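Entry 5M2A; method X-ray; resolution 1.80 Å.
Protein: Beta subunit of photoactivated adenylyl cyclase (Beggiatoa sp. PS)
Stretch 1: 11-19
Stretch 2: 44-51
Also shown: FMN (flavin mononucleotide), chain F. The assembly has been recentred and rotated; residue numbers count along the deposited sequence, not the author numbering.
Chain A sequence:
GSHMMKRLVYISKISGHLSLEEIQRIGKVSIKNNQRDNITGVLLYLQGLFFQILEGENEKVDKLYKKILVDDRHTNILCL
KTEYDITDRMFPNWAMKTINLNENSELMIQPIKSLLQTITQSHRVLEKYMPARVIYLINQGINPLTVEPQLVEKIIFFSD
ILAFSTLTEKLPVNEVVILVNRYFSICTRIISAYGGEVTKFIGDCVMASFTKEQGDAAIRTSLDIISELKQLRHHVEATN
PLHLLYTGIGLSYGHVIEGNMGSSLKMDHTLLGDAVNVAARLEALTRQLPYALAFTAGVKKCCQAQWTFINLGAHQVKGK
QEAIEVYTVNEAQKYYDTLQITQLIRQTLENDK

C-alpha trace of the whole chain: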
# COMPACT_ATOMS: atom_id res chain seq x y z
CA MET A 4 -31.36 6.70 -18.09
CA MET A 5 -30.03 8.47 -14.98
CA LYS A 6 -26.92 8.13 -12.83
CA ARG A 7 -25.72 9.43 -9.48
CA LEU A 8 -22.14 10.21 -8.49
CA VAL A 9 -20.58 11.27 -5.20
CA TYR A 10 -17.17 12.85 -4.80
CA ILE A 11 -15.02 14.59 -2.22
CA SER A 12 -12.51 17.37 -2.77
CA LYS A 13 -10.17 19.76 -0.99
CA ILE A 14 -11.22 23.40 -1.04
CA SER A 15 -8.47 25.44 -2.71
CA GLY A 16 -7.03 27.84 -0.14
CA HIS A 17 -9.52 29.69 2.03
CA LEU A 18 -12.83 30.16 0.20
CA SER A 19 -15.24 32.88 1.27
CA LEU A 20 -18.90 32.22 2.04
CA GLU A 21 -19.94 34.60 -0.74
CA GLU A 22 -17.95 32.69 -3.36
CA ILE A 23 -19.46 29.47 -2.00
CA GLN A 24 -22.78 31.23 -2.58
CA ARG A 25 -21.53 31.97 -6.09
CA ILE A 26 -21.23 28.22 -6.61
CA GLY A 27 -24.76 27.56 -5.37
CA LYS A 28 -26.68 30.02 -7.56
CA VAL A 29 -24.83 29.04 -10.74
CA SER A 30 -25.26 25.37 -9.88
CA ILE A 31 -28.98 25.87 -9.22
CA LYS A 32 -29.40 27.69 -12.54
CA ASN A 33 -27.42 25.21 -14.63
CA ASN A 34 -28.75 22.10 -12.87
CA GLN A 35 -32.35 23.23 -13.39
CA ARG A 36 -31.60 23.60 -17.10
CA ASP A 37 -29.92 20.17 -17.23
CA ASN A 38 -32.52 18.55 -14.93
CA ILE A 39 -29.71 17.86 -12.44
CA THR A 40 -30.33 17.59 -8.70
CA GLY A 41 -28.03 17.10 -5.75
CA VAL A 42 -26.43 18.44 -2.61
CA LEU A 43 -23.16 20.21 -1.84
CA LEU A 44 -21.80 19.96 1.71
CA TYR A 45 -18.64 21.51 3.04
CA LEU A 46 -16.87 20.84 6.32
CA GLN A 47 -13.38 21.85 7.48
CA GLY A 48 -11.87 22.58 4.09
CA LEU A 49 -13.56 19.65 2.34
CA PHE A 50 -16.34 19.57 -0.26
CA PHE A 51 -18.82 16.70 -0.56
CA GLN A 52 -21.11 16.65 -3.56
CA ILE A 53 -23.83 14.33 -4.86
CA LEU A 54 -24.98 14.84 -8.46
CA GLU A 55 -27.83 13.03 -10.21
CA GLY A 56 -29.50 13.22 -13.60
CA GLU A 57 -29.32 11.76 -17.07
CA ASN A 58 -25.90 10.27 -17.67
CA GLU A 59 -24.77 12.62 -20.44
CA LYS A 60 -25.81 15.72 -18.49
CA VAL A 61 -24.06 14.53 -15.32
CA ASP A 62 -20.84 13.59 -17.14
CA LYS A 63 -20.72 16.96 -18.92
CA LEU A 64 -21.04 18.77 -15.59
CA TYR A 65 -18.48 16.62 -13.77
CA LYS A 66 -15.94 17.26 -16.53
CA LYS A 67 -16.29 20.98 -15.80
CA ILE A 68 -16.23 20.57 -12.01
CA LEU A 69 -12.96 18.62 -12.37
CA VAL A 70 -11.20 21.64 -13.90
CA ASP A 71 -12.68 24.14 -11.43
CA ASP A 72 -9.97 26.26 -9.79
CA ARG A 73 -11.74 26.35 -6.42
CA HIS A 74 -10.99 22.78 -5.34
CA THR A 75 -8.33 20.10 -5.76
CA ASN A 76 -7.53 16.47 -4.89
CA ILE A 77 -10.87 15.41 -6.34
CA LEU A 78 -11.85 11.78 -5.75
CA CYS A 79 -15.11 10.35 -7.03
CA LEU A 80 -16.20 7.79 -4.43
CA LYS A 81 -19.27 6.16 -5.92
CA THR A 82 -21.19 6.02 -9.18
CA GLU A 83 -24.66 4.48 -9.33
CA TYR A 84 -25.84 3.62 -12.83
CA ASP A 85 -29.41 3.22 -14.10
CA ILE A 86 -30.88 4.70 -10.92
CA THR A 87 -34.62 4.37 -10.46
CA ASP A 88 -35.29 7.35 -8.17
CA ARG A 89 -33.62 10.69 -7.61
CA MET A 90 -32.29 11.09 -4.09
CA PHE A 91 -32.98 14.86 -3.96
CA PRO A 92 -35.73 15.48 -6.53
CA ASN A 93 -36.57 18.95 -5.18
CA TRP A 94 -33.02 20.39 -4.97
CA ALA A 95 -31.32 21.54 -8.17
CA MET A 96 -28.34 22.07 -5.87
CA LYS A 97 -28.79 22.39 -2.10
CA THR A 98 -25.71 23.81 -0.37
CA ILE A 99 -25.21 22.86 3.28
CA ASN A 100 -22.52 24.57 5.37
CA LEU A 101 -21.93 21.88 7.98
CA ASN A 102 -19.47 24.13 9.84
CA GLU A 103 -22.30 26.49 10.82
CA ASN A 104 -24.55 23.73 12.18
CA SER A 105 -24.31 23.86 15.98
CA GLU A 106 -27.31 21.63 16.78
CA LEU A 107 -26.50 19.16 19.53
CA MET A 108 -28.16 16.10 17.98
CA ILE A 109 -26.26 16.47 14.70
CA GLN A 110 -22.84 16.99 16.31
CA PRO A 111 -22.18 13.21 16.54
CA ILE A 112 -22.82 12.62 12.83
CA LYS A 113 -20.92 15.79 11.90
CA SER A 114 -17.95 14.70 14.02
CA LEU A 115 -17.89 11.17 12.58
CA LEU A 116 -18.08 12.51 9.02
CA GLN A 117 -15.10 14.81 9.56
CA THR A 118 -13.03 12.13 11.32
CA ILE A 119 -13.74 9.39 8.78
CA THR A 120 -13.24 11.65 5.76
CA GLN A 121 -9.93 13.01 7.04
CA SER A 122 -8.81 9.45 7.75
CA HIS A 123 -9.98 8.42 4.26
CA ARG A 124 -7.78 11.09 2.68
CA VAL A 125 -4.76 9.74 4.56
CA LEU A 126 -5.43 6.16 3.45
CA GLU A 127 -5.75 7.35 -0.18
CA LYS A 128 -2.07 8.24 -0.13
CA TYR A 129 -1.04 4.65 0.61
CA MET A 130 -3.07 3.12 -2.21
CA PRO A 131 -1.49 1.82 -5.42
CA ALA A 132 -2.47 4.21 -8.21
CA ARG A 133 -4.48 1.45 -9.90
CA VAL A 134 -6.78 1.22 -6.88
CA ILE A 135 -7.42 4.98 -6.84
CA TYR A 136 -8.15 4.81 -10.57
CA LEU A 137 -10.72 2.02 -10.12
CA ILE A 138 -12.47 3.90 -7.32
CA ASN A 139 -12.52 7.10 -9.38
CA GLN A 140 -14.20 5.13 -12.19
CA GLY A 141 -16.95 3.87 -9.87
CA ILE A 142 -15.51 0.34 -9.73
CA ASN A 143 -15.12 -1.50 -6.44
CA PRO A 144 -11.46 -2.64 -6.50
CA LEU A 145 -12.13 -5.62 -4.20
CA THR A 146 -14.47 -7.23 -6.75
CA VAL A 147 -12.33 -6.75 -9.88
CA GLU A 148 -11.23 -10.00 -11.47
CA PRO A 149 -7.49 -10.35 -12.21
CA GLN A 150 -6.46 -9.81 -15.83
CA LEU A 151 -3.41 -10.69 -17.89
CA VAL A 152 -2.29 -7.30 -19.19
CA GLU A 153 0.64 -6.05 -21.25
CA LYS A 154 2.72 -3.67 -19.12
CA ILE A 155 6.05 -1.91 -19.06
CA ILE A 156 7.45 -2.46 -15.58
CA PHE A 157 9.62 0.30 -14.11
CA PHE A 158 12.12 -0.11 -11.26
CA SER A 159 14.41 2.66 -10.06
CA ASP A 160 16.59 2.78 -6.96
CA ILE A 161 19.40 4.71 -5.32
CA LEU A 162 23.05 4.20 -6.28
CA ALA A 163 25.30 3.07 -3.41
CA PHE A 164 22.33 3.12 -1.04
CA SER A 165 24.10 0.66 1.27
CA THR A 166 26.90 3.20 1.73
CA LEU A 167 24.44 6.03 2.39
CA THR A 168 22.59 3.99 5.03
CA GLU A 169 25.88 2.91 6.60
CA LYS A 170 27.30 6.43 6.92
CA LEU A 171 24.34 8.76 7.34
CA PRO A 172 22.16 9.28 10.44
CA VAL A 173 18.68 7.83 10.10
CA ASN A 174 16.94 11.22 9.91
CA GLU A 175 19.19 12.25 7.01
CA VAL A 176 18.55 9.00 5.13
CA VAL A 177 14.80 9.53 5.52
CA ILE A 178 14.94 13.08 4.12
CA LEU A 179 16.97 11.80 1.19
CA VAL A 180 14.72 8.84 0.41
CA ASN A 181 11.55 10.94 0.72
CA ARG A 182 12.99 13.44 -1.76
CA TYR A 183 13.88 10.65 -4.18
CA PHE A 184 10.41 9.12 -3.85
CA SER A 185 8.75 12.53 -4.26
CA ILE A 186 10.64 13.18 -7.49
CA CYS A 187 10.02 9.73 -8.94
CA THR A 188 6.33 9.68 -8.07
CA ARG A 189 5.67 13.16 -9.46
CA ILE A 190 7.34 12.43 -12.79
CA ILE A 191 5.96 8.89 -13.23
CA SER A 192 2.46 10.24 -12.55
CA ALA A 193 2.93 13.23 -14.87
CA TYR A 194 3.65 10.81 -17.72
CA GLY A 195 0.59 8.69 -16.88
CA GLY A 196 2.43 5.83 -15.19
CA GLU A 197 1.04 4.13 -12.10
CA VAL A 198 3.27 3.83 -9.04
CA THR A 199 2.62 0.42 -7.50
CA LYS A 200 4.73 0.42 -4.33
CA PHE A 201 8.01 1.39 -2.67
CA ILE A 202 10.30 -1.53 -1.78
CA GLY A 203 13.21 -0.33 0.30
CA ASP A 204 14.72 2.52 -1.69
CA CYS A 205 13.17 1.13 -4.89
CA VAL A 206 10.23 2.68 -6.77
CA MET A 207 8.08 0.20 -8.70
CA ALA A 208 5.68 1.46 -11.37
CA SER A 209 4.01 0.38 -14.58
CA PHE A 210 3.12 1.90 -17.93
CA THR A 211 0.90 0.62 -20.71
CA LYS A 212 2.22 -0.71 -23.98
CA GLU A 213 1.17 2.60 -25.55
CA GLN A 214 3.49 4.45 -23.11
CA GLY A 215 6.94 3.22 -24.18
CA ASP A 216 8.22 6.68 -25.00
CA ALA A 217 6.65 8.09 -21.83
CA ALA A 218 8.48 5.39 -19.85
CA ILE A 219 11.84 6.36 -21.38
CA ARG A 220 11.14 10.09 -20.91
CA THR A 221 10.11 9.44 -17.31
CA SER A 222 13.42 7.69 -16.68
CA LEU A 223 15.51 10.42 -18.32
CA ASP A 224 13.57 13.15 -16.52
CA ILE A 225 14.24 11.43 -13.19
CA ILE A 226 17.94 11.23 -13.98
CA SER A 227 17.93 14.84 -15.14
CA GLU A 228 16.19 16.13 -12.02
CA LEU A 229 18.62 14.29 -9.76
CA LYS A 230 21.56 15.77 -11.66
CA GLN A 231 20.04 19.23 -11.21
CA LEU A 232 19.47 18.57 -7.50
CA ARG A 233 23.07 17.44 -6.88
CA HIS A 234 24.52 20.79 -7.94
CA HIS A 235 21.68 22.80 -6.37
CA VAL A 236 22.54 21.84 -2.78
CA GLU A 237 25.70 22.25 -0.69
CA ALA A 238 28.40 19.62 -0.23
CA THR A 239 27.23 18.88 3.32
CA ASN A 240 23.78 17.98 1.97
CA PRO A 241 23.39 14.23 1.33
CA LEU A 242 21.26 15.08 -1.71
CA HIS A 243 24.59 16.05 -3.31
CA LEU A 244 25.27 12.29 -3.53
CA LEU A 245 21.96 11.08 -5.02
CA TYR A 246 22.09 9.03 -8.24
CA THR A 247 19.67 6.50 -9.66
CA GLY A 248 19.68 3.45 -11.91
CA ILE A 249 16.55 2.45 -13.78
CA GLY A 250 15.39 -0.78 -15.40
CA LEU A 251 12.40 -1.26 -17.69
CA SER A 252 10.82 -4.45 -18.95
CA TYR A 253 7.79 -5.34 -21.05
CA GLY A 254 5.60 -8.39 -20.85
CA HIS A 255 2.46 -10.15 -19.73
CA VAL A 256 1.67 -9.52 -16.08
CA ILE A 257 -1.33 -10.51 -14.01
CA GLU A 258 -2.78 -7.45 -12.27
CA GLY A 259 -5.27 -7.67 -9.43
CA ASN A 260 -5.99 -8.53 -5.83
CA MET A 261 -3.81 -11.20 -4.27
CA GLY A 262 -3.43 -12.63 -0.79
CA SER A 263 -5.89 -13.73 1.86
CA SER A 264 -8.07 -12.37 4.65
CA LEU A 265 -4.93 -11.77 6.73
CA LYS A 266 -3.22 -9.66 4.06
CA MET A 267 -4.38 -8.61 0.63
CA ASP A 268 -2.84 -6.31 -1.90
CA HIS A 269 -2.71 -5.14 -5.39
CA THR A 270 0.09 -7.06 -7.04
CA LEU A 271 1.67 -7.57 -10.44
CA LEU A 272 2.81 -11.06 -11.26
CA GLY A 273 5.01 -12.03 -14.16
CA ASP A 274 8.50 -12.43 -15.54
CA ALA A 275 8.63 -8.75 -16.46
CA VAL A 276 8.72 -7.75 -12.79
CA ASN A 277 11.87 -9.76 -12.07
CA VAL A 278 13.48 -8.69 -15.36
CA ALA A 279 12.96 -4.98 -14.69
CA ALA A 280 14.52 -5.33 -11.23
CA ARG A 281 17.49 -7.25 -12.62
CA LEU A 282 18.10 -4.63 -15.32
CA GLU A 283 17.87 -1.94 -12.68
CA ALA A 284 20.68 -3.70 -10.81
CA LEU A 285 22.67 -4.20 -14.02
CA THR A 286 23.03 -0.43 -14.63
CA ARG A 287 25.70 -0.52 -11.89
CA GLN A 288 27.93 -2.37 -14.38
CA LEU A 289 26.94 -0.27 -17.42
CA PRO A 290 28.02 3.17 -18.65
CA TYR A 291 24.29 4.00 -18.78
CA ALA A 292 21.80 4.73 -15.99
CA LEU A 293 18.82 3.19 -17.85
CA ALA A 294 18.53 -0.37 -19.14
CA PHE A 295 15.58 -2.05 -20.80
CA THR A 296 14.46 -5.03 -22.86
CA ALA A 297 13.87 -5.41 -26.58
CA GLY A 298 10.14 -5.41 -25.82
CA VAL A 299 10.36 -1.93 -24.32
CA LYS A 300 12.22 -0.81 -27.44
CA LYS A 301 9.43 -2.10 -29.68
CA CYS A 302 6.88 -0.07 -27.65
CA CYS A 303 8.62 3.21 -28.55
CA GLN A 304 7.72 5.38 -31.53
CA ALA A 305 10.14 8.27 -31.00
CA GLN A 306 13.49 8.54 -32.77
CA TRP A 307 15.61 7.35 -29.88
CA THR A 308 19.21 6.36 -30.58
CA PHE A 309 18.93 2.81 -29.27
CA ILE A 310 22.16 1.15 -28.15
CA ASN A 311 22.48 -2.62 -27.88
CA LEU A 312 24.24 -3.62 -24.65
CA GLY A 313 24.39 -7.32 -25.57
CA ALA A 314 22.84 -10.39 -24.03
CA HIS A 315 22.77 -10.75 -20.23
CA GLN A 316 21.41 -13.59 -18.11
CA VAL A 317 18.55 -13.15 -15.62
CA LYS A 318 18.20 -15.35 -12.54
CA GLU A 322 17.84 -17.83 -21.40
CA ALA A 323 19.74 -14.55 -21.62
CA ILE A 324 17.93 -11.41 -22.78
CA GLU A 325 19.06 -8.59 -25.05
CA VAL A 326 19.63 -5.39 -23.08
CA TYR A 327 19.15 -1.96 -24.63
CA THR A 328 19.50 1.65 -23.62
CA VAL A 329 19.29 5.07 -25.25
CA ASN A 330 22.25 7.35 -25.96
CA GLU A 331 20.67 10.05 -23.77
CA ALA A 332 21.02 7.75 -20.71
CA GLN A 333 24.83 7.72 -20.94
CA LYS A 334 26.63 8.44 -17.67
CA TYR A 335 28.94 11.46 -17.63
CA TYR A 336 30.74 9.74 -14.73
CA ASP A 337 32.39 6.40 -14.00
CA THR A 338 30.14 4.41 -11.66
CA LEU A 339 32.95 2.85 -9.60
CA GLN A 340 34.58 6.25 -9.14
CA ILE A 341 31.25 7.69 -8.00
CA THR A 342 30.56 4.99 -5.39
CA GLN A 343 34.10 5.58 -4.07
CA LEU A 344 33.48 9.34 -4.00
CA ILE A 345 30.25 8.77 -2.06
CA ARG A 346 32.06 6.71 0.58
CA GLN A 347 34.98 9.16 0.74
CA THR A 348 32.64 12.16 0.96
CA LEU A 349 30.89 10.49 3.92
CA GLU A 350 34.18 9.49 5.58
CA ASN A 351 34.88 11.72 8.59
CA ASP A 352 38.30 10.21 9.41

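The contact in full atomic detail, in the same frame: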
# COMPACT_ATOMS: atom_id res chain seq x y z
N ILE A 11 -15.56 13.69 -3.22
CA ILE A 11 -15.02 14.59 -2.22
C ILE A 11 -13.86 15.36 -2.85
O ILE A 11 -13.25 14.94 -3.83
CB ILE A 11 -14.55 13.84 -0.96
CG1 ILE A 11 -13.53 12.77 -1.35
CG2 ILE A 11 -15.73 13.22 -0.26
CD1 ILE A 11 -13.04 11.98 -0.16
N SER A 12 -13.58 16.52 -2.26
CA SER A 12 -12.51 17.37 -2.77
C SER A 12 -11.98 18.24 -1.65
O SER A 12 -12.61 18.41 -0.60
CB SER A 12 -13.00 18.23 -3.94
OG SER A 12 -13.86 19.25 -3.48
N LYS A 13 -10.80 18.79 -1.88
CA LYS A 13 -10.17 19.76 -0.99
C LYS A 13 -10.43 21.16 -1.52
O LYS A 13 -10.13 21.45 -2.68
CB LYS A 13 -8.66 19.51 -0.88
CG LYS A 13 -7.96 20.44 0.08
CD LYS A 13 -6.47 20.11 0.18
CE LYS A 13 -5.75 21.04 1.13
NZ LYS A 13 -4.29 20.74 1.24
N ILE A 14 -10.98 22.01 -0.67
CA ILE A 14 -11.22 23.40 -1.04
C ILE A 14 -9.89 24.10 -1.24
O ILE A 14 -9.01 24.07 -0.36
CB ILE A 14 -12.07 24.10 0.03
CG1 ILE A 14 -13.32 23.28 0.32
CG2 ILE A 14 -12.42 25.51 -0.41
CD1 ILE A 14 -14.17 23.83 1.45
N SER A 15 -9.72 24.75 -2.39
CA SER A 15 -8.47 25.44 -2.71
C SER A 15 -8.33 26.68 -1.84
O SER A 15 -9.16 27.59 -1.90
CB SER A 15 -8.44 25.83 -4.18
OG SER A 15 -8.41 24.69 -5.02
N GLY A 16 -7.27 26.72 -1.03
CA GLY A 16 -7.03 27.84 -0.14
C GLY A 16 -8.18 28.05 0.82
O GLY A 16 -8.90 27.11 1.19
N HIS A 17 -8.37 29.30 1.22
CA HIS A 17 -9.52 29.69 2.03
C HIS A 17 -10.56 30.32 1.11
O HIS A 17 -10.28 31.31 0.42
CB HIS A 17 -9.12 30.67 3.13
CG HIS A 17 -10.22 30.95 4.12
ND1 HIS A 17 -11.32 31.71 3.81
CD2 HIS A 17 -10.38 30.55 5.40
CE1 HIS A 17 -12.12 31.78 4.86
NE2 HIS A 17 -11.57 31.09 5.84
N LEU A 18 -11.76 29.74 1.09
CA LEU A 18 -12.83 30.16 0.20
C LEU A 18 -13.90 30.88 1.01
O LEU A 18 -14.38 30.35 2.02
CB LEU A 18 -13.43 28.95 -0.53
CG LEU A 18 -13.96 29.17 -1.94
CD1 LEU A 18 -12.87 29.71 -2.86
CD2 LEU A 18 -14.54 27.88 -2.49
N SER A 19 -14.27 32.08 0.56
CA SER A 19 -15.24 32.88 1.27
C SER A 19 -16.64 32.28 1.15
O SER A 19 -16.94 31.50 0.25
CB SER A 19 -15.25 34.31 0.74
OG SER A 19 -16.36 35.03 1.23
N LEU A 44 -22.14 19.74 0.31
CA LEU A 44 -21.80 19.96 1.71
C LEU A 44 -20.34 20.36 1.82
O LEU A 44 -19.49 19.87 1.07
CB LEU A 44 -22.05 18.70 2.55
CG LEU A 44 -23.42 18.45 3.17
CD1 LEU A 44 -24.40 18.07 2.11
CD2 LEU A 44 -23.33 17.36 4.22
N TYR A 45 -20.04 21.25 2.75
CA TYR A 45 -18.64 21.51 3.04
C TYR A 45 -18.40 21.53 4.54
O TYR A 45 -19.26 21.92 5.33
CB TYR A 45 -18.11 22.79 2.37
CG TYR A 45 -18.84 24.07 2.66
CD1 TYR A 45 -20.06 24.35 2.05
CD2 TYR A 45 -18.29 25.04 3.49
CE1 TYR A 45 -20.72 25.54 2.29
CE2 TYR A 45 -18.94 26.22 3.74
CZ TYR A 45 -20.16 26.47 3.13
OH TYR A 45 -20.81 27.66 3.37
N LEU A 46 -17.21 21.06 4.92
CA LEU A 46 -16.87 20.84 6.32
C LEU A 46 -15.36 20.83 6.43
O LEU A 46 -14.71 19.96 5.85
CB LEU A 46 -17.45 19.51 6.82
CG LEU A 46 -17.26 19.18 8.30
CD1 LEU A 46 -17.95 20.22 9.18
CD2 LEU A 46 -17.78 17.79 8.61
N GLN A 47 -14.80 21.81 7.15
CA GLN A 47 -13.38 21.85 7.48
C GLN A 47 -12.51 21.66 6.23
O GLN A 47 -11.72 20.72 6.12
CB GLN A 47 -13.04 20.79 8.53
CG GLN A 47 -13.92 20.85 9.77
CD GLN A 47 -13.69 22.10 10.57
OE1 GLN A 47 -12.56 22.39 10.97
NE2 GLN A 47 -14.75 22.86 10.82
N GLY A 48 -12.69 22.57 5.28
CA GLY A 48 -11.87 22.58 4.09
C GLY A 48 -12.11 21.44 3.12
O GLY A 48 -11.28 21.21 2.24
N LEU A 49 -13.22 20.73 3.25
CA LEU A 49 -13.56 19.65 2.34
C LEU A 49 -14.93 19.90 1.72
O LEU A 49 -15.83 20.41 2.39
CB LEU A 49 -13.54 18.29 3.06
CG LEU A 49 -12.16 17.86 3.55
CD1 LEU A 49 -12.21 16.51 4.24
CD2 LEU A 49 -11.16 17.84 2.41
N PHE A 50 -15.06 19.57 0.44
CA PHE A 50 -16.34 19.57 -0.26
C PHE A 50 -16.83 18.13 -0.39
O PHE A 50 -16.04 17.21 -0.60
CB PHE A 50 -16.21 20.18 -1.66
CG PHE A 50 -16.23 21.68 -1.70
CD1 PHE A 50 -17.15 22.41 -0.97
CD2 PHE A 50 -15.32 22.37 -2.50
CE1 PHE A 50 -17.17 23.79 -1.02
CE2 PHE A 50 -15.34 23.76 -2.56
CZ PHE A 50 -16.26 24.46 -1.82
N PHE A 51 -18.14 17.95 -0.26
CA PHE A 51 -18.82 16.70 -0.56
C PHE A 51 -19.92 17.05 -1.54
O PHE A 51 -20.70 17.96 -1.27
CB PHE A 51 -19.44 16.04 0.69
CG PHE A 51 -18.51 15.91 1.86
CD1 PHE A 51 -18.08 17.04 2.55
CD2 PHE A 51 -18.10 14.67 2.30
CE1 PHE A 51 -17.22 16.92 3.64
CE2 PHE A 51 -17.24 14.56 3.39
CZ PHE A 51 -16.81 15.69 4.06
N1 FMN F . -21.62 24.03 -11.60
C2 FMN F . -22.86 23.54 -11.97
O2 FMN F . -23.40 23.94 -12.99
N3 FMN F . -23.50 22.60 -11.19
C4 FMN F . -22.89 22.14 -10.03
O4 FMN F . -23.46 21.30 -9.33
C4A FMN F . -21.65 22.63 -9.66
N5 FMN F . -21.07 22.16 -8.51
C5A FMN F . -19.84 22.63 -8.13
C6 FMN F . -19.26 22.15 -6.97
C7 FMN F . -18.02 22.62 -6.57
C7M FMN F . -17.42 22.09 -5.31
C8 FMN F . -17.36 23.57 -7.35
C8M FMN F . -16.01 24.09 -6.93
C9 FMN F . -17.94 24.05 -8.52
C9A FMN F . -19.18 23.58 -8.91
N10 FMN F . -19.76 24.05 -10.07
C10 FMN F . -21.01 23.58 -10.45
C1' FMN F . -19.04 25.09 -10.89
C2' FMN F . -18.57 24.61 -12.25
O2' FMN F . -17.28 24.05 -12.13
C3' FMN F . -18.51 25.81 -13.20
O3' FMN F . -17.83 26.86 -12.55
C4' FMN F . -19.92 26.26 -13.56
O4' FMN F . -20.62 25.20 -14.17
C5' FMN F . -19.90 27.45 -14.51
O5' FMN F . -19.22 27.07 -15.69
P FMN F . -19.24 28.01 -16.99
O1P FMN F . -20.56 27.81 -17.70
O2P FMN F . -19.11 29.46 -16.56
O3P FMN F . -18.10 27.63 -17.90

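What ties the two backbones together? Strands 11-14 and 49-51 run antiparallel, and three main-chain hydrogen bonds join the two stretches. Ser12 and Phe50 form a reciprocal pair: Ser12 N donates to Phe50 O at 3.0 Å, and Phe50 N donates to Ser12 O at 2.9 Å. The third bond, from Ile14 N to Gly48 O at 3.0 Å, is nearly straight, with an angle of 165° at the hydrogen, and it carries the ladder into the turn. The non-hydrogen-bonded pairs Ile11 with Phe51 and Lys13 with Leu49 flank the Ser12-Phe50 pair. There the strands draw closer, and alpha carbons meet carbonyl oxygens: Ile11 CA lies 3.2 Å from Phe50 O, and Leu49 CA lies 3.3 Å from Ser12 O.

How does the second stretch bring its edge into position? It folds back on itself as a hairpin, with a type I' turn from Leu46 to Leu49. Leu46 N donates to Leu49 O at 3.0 Å, and Leu49 N returns a bond to Leu46 O at 3.1 Å; a second reciprocal pair links Leu44 and Phe51. Gln47 and Gly48 occupy the turn's middle positions, both with positive phi. Such a value comes easily to glycine, and Gly48 also offers its carbonyl to Ile14. Gln47 points away from the first stretch and makes no contact with it.

What surrounds the ring of Phe50, the residue most heavily covered in this contact? Ile14 lies over one face, its CG1 3.6 Å from the ring centroid and only 15° off the normal, a CH-pi contact. Over the opposite face sits the flavin, with FMN C7M 3.5 Å from Phe50 CD2. The ring is thus sandwiched between an aliphatic side chain and a methyl group of the cofactor, a place well suited to a flat, apolar residue. At its edge, Leu18 CD2 approaches Phe50 CZ at 3.9 Å, although Leu18 is poorly ordered. Ser12 OG also lies near the ring plane, 3.1 Å from Phe50 CB; this small side chain fits beside Phe50, and its hydroxyl is hydrogen-bonded elsewhere in the structure.

How is the remaining surface packed? Ile14 points toward the second stretch and reaches beyond Phe50, placing CD1 4.2 Å from Tyr45 CB and 3.7 Å from Leu49 N. The CG1-CD1 arm of this apolar side chain thus covers both the aromatic ring and the neighbouring hairpin backbone. On the sheet face shared by Ile11, Lys13, Leu49 and Phe51, Ile11 CG2 meets Phe51 CD2 at 3.8 Å, joining two buried apolar residues. Further along, Leu49 CD2 comes within 4.0 Å of Lys13 CA. Lys13 itself is exposed, its side chain fully extended with all four chi angles in t, which leaves the amino group free of the contact. Together the two stretches bury 450 Å², while Ser15, Gly16 and His17 stay clear of the second stretch.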